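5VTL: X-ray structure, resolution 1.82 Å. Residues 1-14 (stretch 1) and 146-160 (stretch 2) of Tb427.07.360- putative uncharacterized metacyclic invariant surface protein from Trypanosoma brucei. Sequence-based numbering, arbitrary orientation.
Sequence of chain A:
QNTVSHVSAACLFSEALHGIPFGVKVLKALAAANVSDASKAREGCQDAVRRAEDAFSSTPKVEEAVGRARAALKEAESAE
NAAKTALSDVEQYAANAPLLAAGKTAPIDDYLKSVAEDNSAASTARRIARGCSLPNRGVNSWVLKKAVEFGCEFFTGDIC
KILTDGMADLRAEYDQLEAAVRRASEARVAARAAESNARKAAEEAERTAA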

ATOM      1  N   GLN A   1      25.784   7.988 -24.239  1.00 12.87           N
ATOM      2  CA  GLN A   1      25.039   6.987 -23.450  1.00  8.63           C
ATOM      3  C   GLN A   1      23.596   6.954 -23.915  1.00  7.68           C
ATOM      4  O   GLN A   1      22.676   7.266 -23.168  1.00  8.67           O
ATOM      5  CB  GLN A   1      25.133   7.262 -21.941  1.00 11.99           C
ATOM      6  CG  GLN A   1      26.583   7.164 -21.437  1.00 16.87           C
ATOM      7  CD  GLN A   1      26.747   7.238 -19.921  1.00 17.05           C
ATOM      8  OE1 GLN A   1      26.352   6.324 -19.191  1.00 15.57           O
ATOM      9  NE2 GLN A   1      27.385   8.307 -19.449  1.00 19.67           N
ATOM     10  N   ASN A   2      23.417   6.576 -25.175  1.00  5.32           N
ATOM     11  CA  ASN A   2      22.087   6.564 -25.785  1.00  6.82           C
ATOM     12  C   ASN A   2      21.798   5.291 -26.597  1.00  7.33           C
ATOM     13  O   ASN A   2      21.083   5.310 -27.598  1.00  5.33           O
ATOM     14  CB  ASN A   2      21.894   7.808 -26.644  1.00 10.45           C
ATOM     15  CG  ASN A   2      22.945   7.959 -27.706  1.00 11.01           C
ATOM     16  OD1 ASN A   2      23.793   7.074 -27.913  1.00  9.75           O
ATOM     17  ND2 ASN A   2      22.923   9.105 -28.378  1.00 13.45           N
ATOM     18  N   THR A   3      22.344   4.182 -26.131  1.00  4.98           N
ATOM     19  CA  THR A   3      22.015   2.895 -26.705  1.00  5.81           C
ATOM     20  C   THR A   3      20.584   2.513 -26.330  1.00  3.00           C
ATOM     21  O   THR A   3      20.004   3.066 -25.394  1.00  4.17           O
ATOM     22  CB  THR A   3      22.950   1.804 -26.183  1.00  8.11           C
ATOM     23  OG1 THR A   3      22.654   1.541 -24.814  1.00  5.41           O
ATOM     24  CG2 THR A   3      24.414   2.212 -26.328  1.00 11.62           C
ATOM     25  N   VAL A   4      20.033   1.544 -27.051  1.00  3.59           N
ATOM     26  CA  VAL A   4      18.730   0.978 -26.720  1.00  3.70           C
ATOM     27  C   VAL A   4      18.596   0.659 -25.227  1.00  4.11           C
ATOM     28  O   VAL A   4      17.611   1.030 -24.609  1.00  4.92           O
ATOM     29  CB  VAL A   4      18.486  -0.277 -27.589  1.00  6.90           C
ATOM     30  CG1 VAL A   4      17.306  -1.069 -27.096  1.00  6.12           C
ATOM     31  CG2 VAL A   4      18.288   0.171 -29.039  1.00  5.09           C
ATOM     32  N   SER A   5      19.613   0.025 -24.636  1.00  4.73           N
ATOM     33  CA  SER A   5      19.546  -0.325 -23.219  1.00  6.07           C
ATOM     34  C   SER A   5      19.504   0.917 -22.313  1.00  4.38           C
ATOM     35  O   SER A   5      18.776   0.910 -21.309  1.00  5.59           O
ATOM     36  CB  SER A   5      20.704  -1.230 -22.827  1.00  9.92           C
ATOM     37  OG  SER A   5      20.561  -2.493 -23.451  1.00  8.75           O
ATOM     38  N   HIS A   6      20.268   1.960 -22.645  1.00  3.17           N
ATOM     39  CA  HIS A   6      20.258   3.187 -21.836  1.00  4.75           C
ATOM     40  C   HIS A   6      18.855   3.777 -21.889  1.00  5.07           C
ATOM     41  O   HIS A   6      18.275   4.150 -20.876  1.00  3.37           O
ATOM     42  CB  HIS A   6      21.221   4.251 -22.352  1.00  4.19           C
ATOM     43  CG  HIS A   6      22.677   3.898 -22.266  1.00  5.33           C
ATOM     44  ND1 HIS A   6      23.391   3.928 -21.089  1.00 12.49           N
ATOM     45  CD2 HIS A   6      23.569   3.595 -23.235  1.00  4.52           C
ATOM     46  CE1 HIS A   6      24.653   3.629 -21.337  1.00  5.53           C
ATOM     47  NE2 HIS A   6      24.785   3.415 -22.632  1.00 11.69           N
ATOM     48  N   VAL A   7      18.303   3.861 -23.086  1.00  4.13           N
ATOM     49  CA  VAL A   7      16.987   4.492 -23.238  1.00  3.88           C
ATOM     50  C   VAL A   7      15.899   3.639 -22.590  1.00  2.38           C
ATOM     51  O   VAL A   7      14.971   4.161 -21.964  1.00  3.66           O
ATOM     52  CB  VAL A   7      16.688   4.759 -24.729  1.00  4.33           C
ATOM     53  CG1 VAL A   7      15.273   5.287 -24.920  1.00  9.65           C
ATOM     54  CG2 VAL A   7      17.680   5.748 -25.260  1.00  7.06           C
ATOM     55  N   SER A   8      16.001   2.314 -22.698  1.00  4.04           N
ATOM     56  CA  SER A   8      15.024   1.454 -22.041  1.00  5.18           C
ATOM     57  C   SER A   8      14.986   1.674 -20.520  1.00  3.59           C
ATOM     58  O   SER A   8      13.908   1.749 -19.906  1.00  3.04           O
ATOM     59  CB  SER A   8      15.311  -0.020 -22.347  1.00  9.93           C
ATOM     60  OG  SER A   8      14.985  -0.300 -23.683  1.00 11.12           O
ATOM     61  N   ALA A   9      16.168   1.741 -19.927  1.00  3.78           N
ATOM     62  CA  ALA A   9      16.309   2.001 -18.503  1.00  5.59           C
ATOM     63  C   ALA A   9      15.692   3.356 -18.120  1.00  3.98           C
ATOM     64  O   ALA A   9      14.946   3.465 -17.141  1.00  2.84           O
ATOM     65  CB  ALA A   9      17.767   1.991 -18.136  1.00  3.92           C
ATOM     66  N   ALA A  10      16.001   4.388 -18.891  1.00  4.44           N
ATOM     67  CA  ALA A  10      15.485   5.723 -18.608  1.00  3.23           C
ATOM     68  C   ALA A  10      13.974   5.771 -18.745  1.00  4.51           C
ATOM     69  O   ALA A  10      13.301   6.441 -17.973  1.00  3.98           O
ATOM     70  CB  ALA A  10      16.114   6.743 -19.535  1.00  4.54           C
ATOM     71  N   CYS A  11      13.443   5.085 -19.751  1.00  4.59           N
ATOM     72  CA  CYS A  11      12.009   5.100 -19.967  1.00  4.20           C
ATOM     73  C   CYS A  11      11.259   4.396 -18.822  1.00  4.54           C
ATOM     74  O   CYS A  11      10.273   4.903 -18.294  1.00  4.08           O
ATOM     75  CB  CYS A  11      11.657   4.479 -21.319  1.00  5.75           C
ATOM     76  SG  CYS A  11       9.877   4.565 -21.607  1.00  8.99           S
ATOM     77  N   LEU A  12      11.741   3.230 -18.415  1.00  4.92           N
ATOM     78  CA  LEU A  12      11.160   2.542 -17.266  1.00  4.81           C
ATOM     79  C   LEU A  12      11.124   3.439 -16.034  1.00  5.36           C
ATOM     80  O   LEU A  12      10.118   3.487 -15.314  1.00  4.29           O
ATOM     81  CB  LEU A  12      11.940   1.261 -16.976  1.00  3.56           C
ATOM     82  CG  LEU A  12      11.305   0.257 -16.010  1.00  6.86           C
ATOM     83  CD1 LEU A  12      11.813  -1.157 -16.332  1.00 13.13           C
ATOM     84  CD2 LEU A  12      11.637   0.595 -14.556  1.00 10.19           C
ATOM     85  N   PHE A  13      12.201   4.180 -15.815  1.00  4.26           N
ATOM     86  CA  PHE A  13      12.303   5.068 -14.656  1.00  3.09           C
ATOM     87  C   PHE A  13      11.295   6.240 -14.769  1.00  4.79           C
ATOM     88  O   PHE A  13      10.570   6.557 -13.821  1.00  3.46           O
ATOM     89  CB  PHE A  13      13.745   5.579 -14.564  1.00  3.21           C
ATOM     90  CG  PHE A  13      14.051   6.346 -13.313  1.00 13.85           C
ATOM     91  CD1 PHE A  13      13.390   6.072 -12.127  1.00 16.51           C
ATOM     92  CD2 PHE A  13      14.987   7.372 -13.335  1.00 22.98           C
ATOM     93  CE1 PHE A  13      13.678   6.783 -10.980  1.00 12.81           C
ATOM     94  CE2 PHE A  13      15.280   8.090 -12.180  1.00 23.20           C
ATOM     95  CZ  PHE A  13      14.621   7.796 -11.008  1.00 16.32           C
ATOM     96  N   SER A  14      11.237   6.873 -15.938  1.00  4.83           N
ATOM     97  CA  SER A  14      10.294   7.961 -16.153  1.00  4.78           C
ATOM     98  C   SER A  14       8.840   7.522 -15.967  1.00  5.03           C
ATOM     99  O   SER A  14       8.038   8.197 -15.283  1.00  5.09           O
ATOM    100  CB  SER A  14      10.475   8.541 -17.543  1.00  5.09           C
ATOM    101  OG  SER A  14       9.526   9.569 -17.774  1.00  4.80           O
ATOM    102  N   LYS A 146      13.980  -1.878  -9.370  1.00  4.99           N
ATOM    103  CA  LYS A 146      14.456  -2.302 -10.686  1.00  3.73           C
ATOM    104  C   LYS A 146      14.919  -1.124 -11.537  1.00  5.28           C
ATOM    105  O   LYS A 146      15.868  -1.233 -12.298  1.00  5.88           O
ATOM    106  CB  LYS A 146      13.351  -3.065 -11.421  1.00  4.72           C
ATOM    107  CG  LYS A 146      12.985  -4.382 -10.778  1.00  9.93           C
ATOM    108  CD  LYS A 146      14.175  -5.361 -10.810  1.00 14.09           C
ATOM    109  CE  LYS A 146      14.409  -6.052  -9.500  1.00 17.56           C
ATOM    110  NZ  LYS A 146      15.405  -7.160  -9.688  1.00 18.89           N
ATOM    111  N   ALA A 147      14.229  -0.001 -11.412  1.00  4.34           N
ATOM    112  CA  ALA A 147      14.581   1.204 -12.158  1.00  5.59           C
ATOM    113  C   ALA A 147      15.998   1.680 -11.822  1.00  3.72           C
ATOM    114  O   ALA A 147      16.813   1.974 -12.709  1.00  5.23           O
ATOM    115  CB  ALA A 147      13.562   2.284 -11.885  1.00  7.93           C
ATOM    116  N   VAL A 148      16.299   1.732 -10.530  1.00  3.06           N
ATOM    117  CA  VAL A 148      17.623   2.144 -10.095  1.00  4.82           C
ATOM    118  C   VAL A 148      18.630   1.104 -10.577  1.00  4.20           C
ATOM    119  O   VAL A 148      19.702   1.438 -11.087  1.00  5.03           O
ATOM    120  CB  VAL A 148      17.649   2.299  -8.564  1.00  8.94           C
ATOM    121  CG1 VAL A 148      19.079   2.450  -8.059  1.00  9.71           C
ATOM    122  CG2 VAL A 148      16.764   3.499  -8.141  1.00  9.50           C
ATOM    123  N   GLU A 149      18.276  -0.168 -10.427  1.00  5.66           N
ATOM    124  CA  GLU A 149      19.185  -1.242 -10.847  1.00  5.93           C
ATOM    125  C   GLU A 149      19.538  -1.138 -12.322  1.00  7.55           C
ATOM    126  O   GLU A 149      20.697  -1.313 -12.695  1.00  4.17           O
ATOM    127  CB  GLU A 149      18.603  -2.615 -10.530  1.00  5.80           C
ATOM    128  CG  GLU A 149      18.680  -2.948  -9.065  1.00  5.40           C
ATOM    129  CD  GLU A 149      17.959  -4.218  -8.707  1.00  9.38           C
ATOM    130  OE1 GLU A 149      17.338  -4.849  -9.599  1.00 11.80           O
ATOM    131  OE2 GLU A 149      18.014  -4.574  -7.523  1.00  9.02           O
ATOM    132  N   PHE A 150      18.553  -0.840 -13.164  1.00  6.00           N
ATOM    133  CA  PHE A 150      18.803  -0.799 -14.602  1.00  4.69           C
ATOM    134  C   PHE A 150      19.661   0.397 -14.921  1.00  5.28           C
ATOM    135  O   PHE A 150      20.559   0.330 -15.769  1.00  5.47           O
ATOM    136  CB  PHE A 150      17.489  -0.726 -15.394  1.00  6.11           C
ATOM    137  CG  PHE A 150      16.776  -2.040 -15.558  1.00  9.16           C
ATOM    138  CD1 PHE A 150      17.441  -3.188 -15.991  1.00 11.94           C
ATOM    139  CD2 PHE A 150      15.427  -2.126 -15.293  1.00  6.40           C
ATOM    140  CE1 PHE A 150      16.762  -4.375 -16.165  1.00 10.59           C
ATOM    141  CE2 PHE A 150      14.742  -3.324 -15.471  1.00  8.32           C
ATOM    142  CZ  PHE A 150      15.402  -4.442 -15.902  1.00 10.14           C
ATOM    143  N   GLY A 151      19.391   1.522 -14.246  1.00  4.36           N
ATOM    144  CA  GLY A 151      20.197   2.699 -14.462  1.00  4.62           C
ATOM    145  C   GLY A 151      21.652   2.410 -14.126  1.00  4.40           C
ATOM    146  O   GLY A 151      22.565   2.795 -14.839  1.00  5.41           O
ATOM    147  N   CYS A 152      21.867   1.716 -13.022  1.00  4.23           N
ATOM    148  CA  CYS A 152      23.211   1.405 -12.586  1.00  6.20           C
ATOM    149  C   CYS A 152      23.880   0.362 -13.510  1.00  9.54           C
ATOM    150  O   CYS A 152      25.095   0.396 -13.711  1.00  9.22           O
ATOM    151  CB  CYS A 152      23.188   0.945 -11.126  1.00  6.92           C
ATOM    152  SG  CYS A 152      23.039   2.332  -9.994  1.00  9.85           S
ATOM    153  N   GLU A 153      23.091  -0.544 -14.079  1.00  6.56           N
ATOM    154  CA  GLU A 153      23.645  -1.560 -14.975  1.00  8.45           C
ATOM    155  C   GLU A 153      24.195  -0.932 -16.270  1.00 13.77           C
ATOM    156  O   GLU A 153      25.248  -1.357 -16.797  1.00  7.06           O
ATOM    157  CB  GLU A 153      22.588  -2.629 -15.295  1.00  8.45           C
ATOM    158  CG  GLU A 153      23.076  -3.728 -16.239  1.00 11.93           C
ATOM    159  CD  GLU A 153      22.045  -4.807 -16.488  1.00 18.98           C
ATOM    160  OE1 GLU A 153      20.912  -4.712 -15.969  1.00 13.31           O
ATOM    161  OE2 GLU A 153      22.368  -5.743 -17.230  1.00 16.79           O
ATOM    162  N   PHE A 154      23.494   0.077 -16.785  1.00  6.37           N
ATOM    163  CA  PHE A 154      23.814   0.588 -18.117  1.00  7.27           C
ATOM    164  C   PHE A 154      24.551   1.921 -18.185  1.00  7.80           C
ATOM    165  O   PHE A 154      25.356   2.120 -19.095  1.00 12.59           O
ATOM    166  CB  PHE A 154      22.556   0.580 -18.995  1.00  8.19           C
ATOM    167  CG  PHE A 154      22.045  -0.803 -19.257  1.00  8.44           C
ATOM    168  CD1 PHE A 154      22.784  -1.683 -20.030  1.00 11.97           C
ATOM    169  CD2 PHE A 154      20.862  -1.243 -18.698  1.00  8.36           C
ATOM    170  CE1 PHE A 154      22.337  -2.960 -20.250  1.00  8.11           C
ATOM    171  CE2 PHE A 154      20.414  -2.534 -18.916  1.00 14.43           C
ATOM    172  CZ  PHE A 154      21.159  -3.389 -19.694  1.00 11.63           C
ATOM    173  N   PHE A 155      24.299   2.826 -17.243  1.00  5.86           N
ATOM    174  CA  PHE A 155      24.939   4.116 -17.253  1.00  5.53           C
ATOM    175  C   PHE A 155      26.237   3.995 -16.476  1.00  8.67           C
ATOM    176  O   PHE A 155      26.461   2.999 -15.769  1.00  7.11           O
ATOM    177  CB  PHE A 155      24.018   5.196 -16.686  1.00 10.13           C
ATOM    178  CG  PHE A 155      22.862   5.546 -17.626  1.00  8.58           C
ATOM    179  CD1 PHE A 155      21.710   4.780 -17.645  1.00  8.23           C
ATOM    180  CD2 PHE A 155      22.972   6.593 -18.518  1.00  7.32           C
ATOM    181  CE1 PHE A 155      20.683   5.072 -18.522  1.00  5.56           C
ATOM    182  CE2 PHE A 155      21.953   6.904 -19.381  1.00  5.98           C
ATOM    183  CZ  PHE A 155      20.806   6.154 -19.380  1.00  5.30           C
ATOM    184  N   THR A 156      27.082   5.003 -16.635  1.00 11.52           N
ATOM    185  CA  THR A 156      28.361   5.072 -15.941  1.00 11.15           C
ATOM    186  C   THR A 156      28.185   5.183 -14.422  1.00 11.76           C
ATOM    187  O   THR A 156      27.129   5.582 -13.921  1.00  6.89           O
ATOM    188  CB  THR A 156      29.242   6.213 -16.525  1.00 10.24           C
ATOM    189  OG1 THR A 156      28.518   7.447 -16.520  1.00 16.38           O
ATOM    190  CG2 THR A 156      29.648   5.892 -17.952  1.00 12.48           C
ATOM    191  N   GLY A 157      29.204   4.758 -13.682  1.00  6.30           N
ATOM    192  CA  GLY A 157      29.148   4.759 -12.228  1.00  6.63           C
ATOM    193  C   GLY A 157      28.825   6.097 -11.584  1.00 11.44           C
ATOM    194  O   GLY A 157      28.193   6.135 -10.529  1.00 10.59           O
ATOM    195  N   ASP A 158      29.253   7.195 -12.201  1.00  7.34           N
ATOM    196  CA  ASP A 158      28.952   8.519 -11.655  1.00  9.01           C
ATOM    197  C   ASP A 158      27.444   8.738 -11.694  1.00  7.85           C
ATOM    198  O   ASP A 158      26.860   9.258 -10.747  1.00 11.06           O
ATOM    199  CB  ASP A 158      29.663   9.626 -12.428  1.00 10.95           C
ATOM    200  CG  ASP A 158      29.431   9.551 -13.933  1.00 13.21           C
ATOM    201  OD1 ASP A 158      29.237   8.445 -14.480  1.00 18.94           O
ATOM    202  OD2 ASP A 158      29.447  10.617 -14.583  1.00 25.60           O
ATOM    203  N   ILE A 159      26.822   8.289 -12.774  1.00  8.18           N
ATOM    204  CA  ILE A 159      25.383   8.440 -12.943  1.00  8.25           C
ATOM    205  C   ILE A 159      24.638   7.484 -12.013  1.00 12.77           C
ATOM    206  O   ILE A 159      23.615   7.860 -11.418  1.00 10.52           O
ATOM    207  CB  ILE A 159      24.999   8.248 -14.403  1.00  8.18           C
ATOM    208  CG1 ILE A 159      25.479   9.469 -15.214  1.00 10.75           C
ATOM    209  CG2 ILE A 159      23.491   8.020 -14.574  1.00 10.38           C
ATOM    210  CD1 ILE A 159      25.445   9.280 -16.686  1.00 18.67           C
ATOM    211  N   CYS A 160      25.163   6.267 -11.868  1.00  8.46           N
ATOM    212  CA  CYS A 160      24.617   5.292 -10.925  1.00  8.20           C
ATOM    213  C   CYS A 160      24.618   5.871  -9.517  1.00  8.82           C
ATOM    214  O   CYS A 160      23.681   5.655  -8.745  1.00  8.04           O
ATOM    215  CB  CYS A 160      25.430   4.001 -10.934  1.00  7.19           C
ATOM    216  SG  CYS A 160      24.981   2.863  -9.642  1.00  9.03           S
TER
HETATM  217  O   HOH W   1      15.393   1.791 -15.173  1.00 14.82           O

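Two helices far apart in sequence, residues 4-14 and 146-154, lie nearly antiparallel, with an angle of 158° between their directions and axes that approach to 8.7 Å. So close a packing calls for small residues where the backbones come nearest, and a walk along the second stretch shows how they are placed.

Lys146, at the start, takes little part in the contact. Its side chain leads away from the first helix, and its NZ forms a salt bridge with OE1 of Glu149, 3.0 Å away, one turn further on.

Ala147 points toward the first helix at the point where the backbones draw close, its CA lying 5.1 Å from the CA of Phe13. A lone methyl group suits this place, because it fits between two larger side chains: Ala147 CB lies 3.7 Å from Leu12 CD2 and 3.8 Å from Phe13 CD1. The same residue also contributes its backbone. A buried carbonyl in a helix can accept a second hydrogen bond besides that of the helix, and here one water donates to both Ala147 O, at 2.8 Å, and Ala9 O, at 2.6 Å, tying the two helices together without any polar side chain.

One turn later, Phe150 points toward Ala9. The alanine is short enough to let the backbones approach, and its CB rests 3.9 Å from Phe150 CB. The phenylalanine ring reaches further along the first helix to Leu12, where Phe150 CE2 meets Leu12 CD1 at 3.7 Å; the large, flexible leucine supplies apolar surface that the alanine lacks. Gly151 adds little area of its own, but its backbone N lies 4.2 Å from Ala9 CB.

Phe154 comes at the last turn of the helix and turns its ring face to Ser5. Ser5 CB stands 3.6 Å from the ring centroid and only 16° off the ring normal, a CH-pi contact to which a serine CB is well suited, since the attached oxygen polarises its C-H bonds.

Phe155 leaves helical geometry, and although its CA-to-CB bond points sideways, the end of its side chain comes nearer to the first stretch. Its ring offers a face to the edge of the His6 ring, with centroids 4.6 Å apart and planes at 65°. At the ring's own edge lies Ala9 CB, 4.3 Å from Phe155 CE1. A broad aromatic side chain can thus serve two partners one helical turn apart.

Thr156 supplies the direct hydrogen bonds of the contact, both to Gln1. Its backbone N donates to Gln1 OE1 at 3.0 Å, and Gln1 NE2 donates to Thr156 OG1 at 3.3 Å. A glutamine amide, acceptor and donor side by side, matches this pairing of backbone NH and hydroxyl. The threonine hydroxyl in turn donates to Asp158, with a very short OG1 to OD1 distance of 2.4 Å. Finally, Ile159 brings its CD1 to 3.5 Å from Gln1 NE2, closing the contact beside the amide.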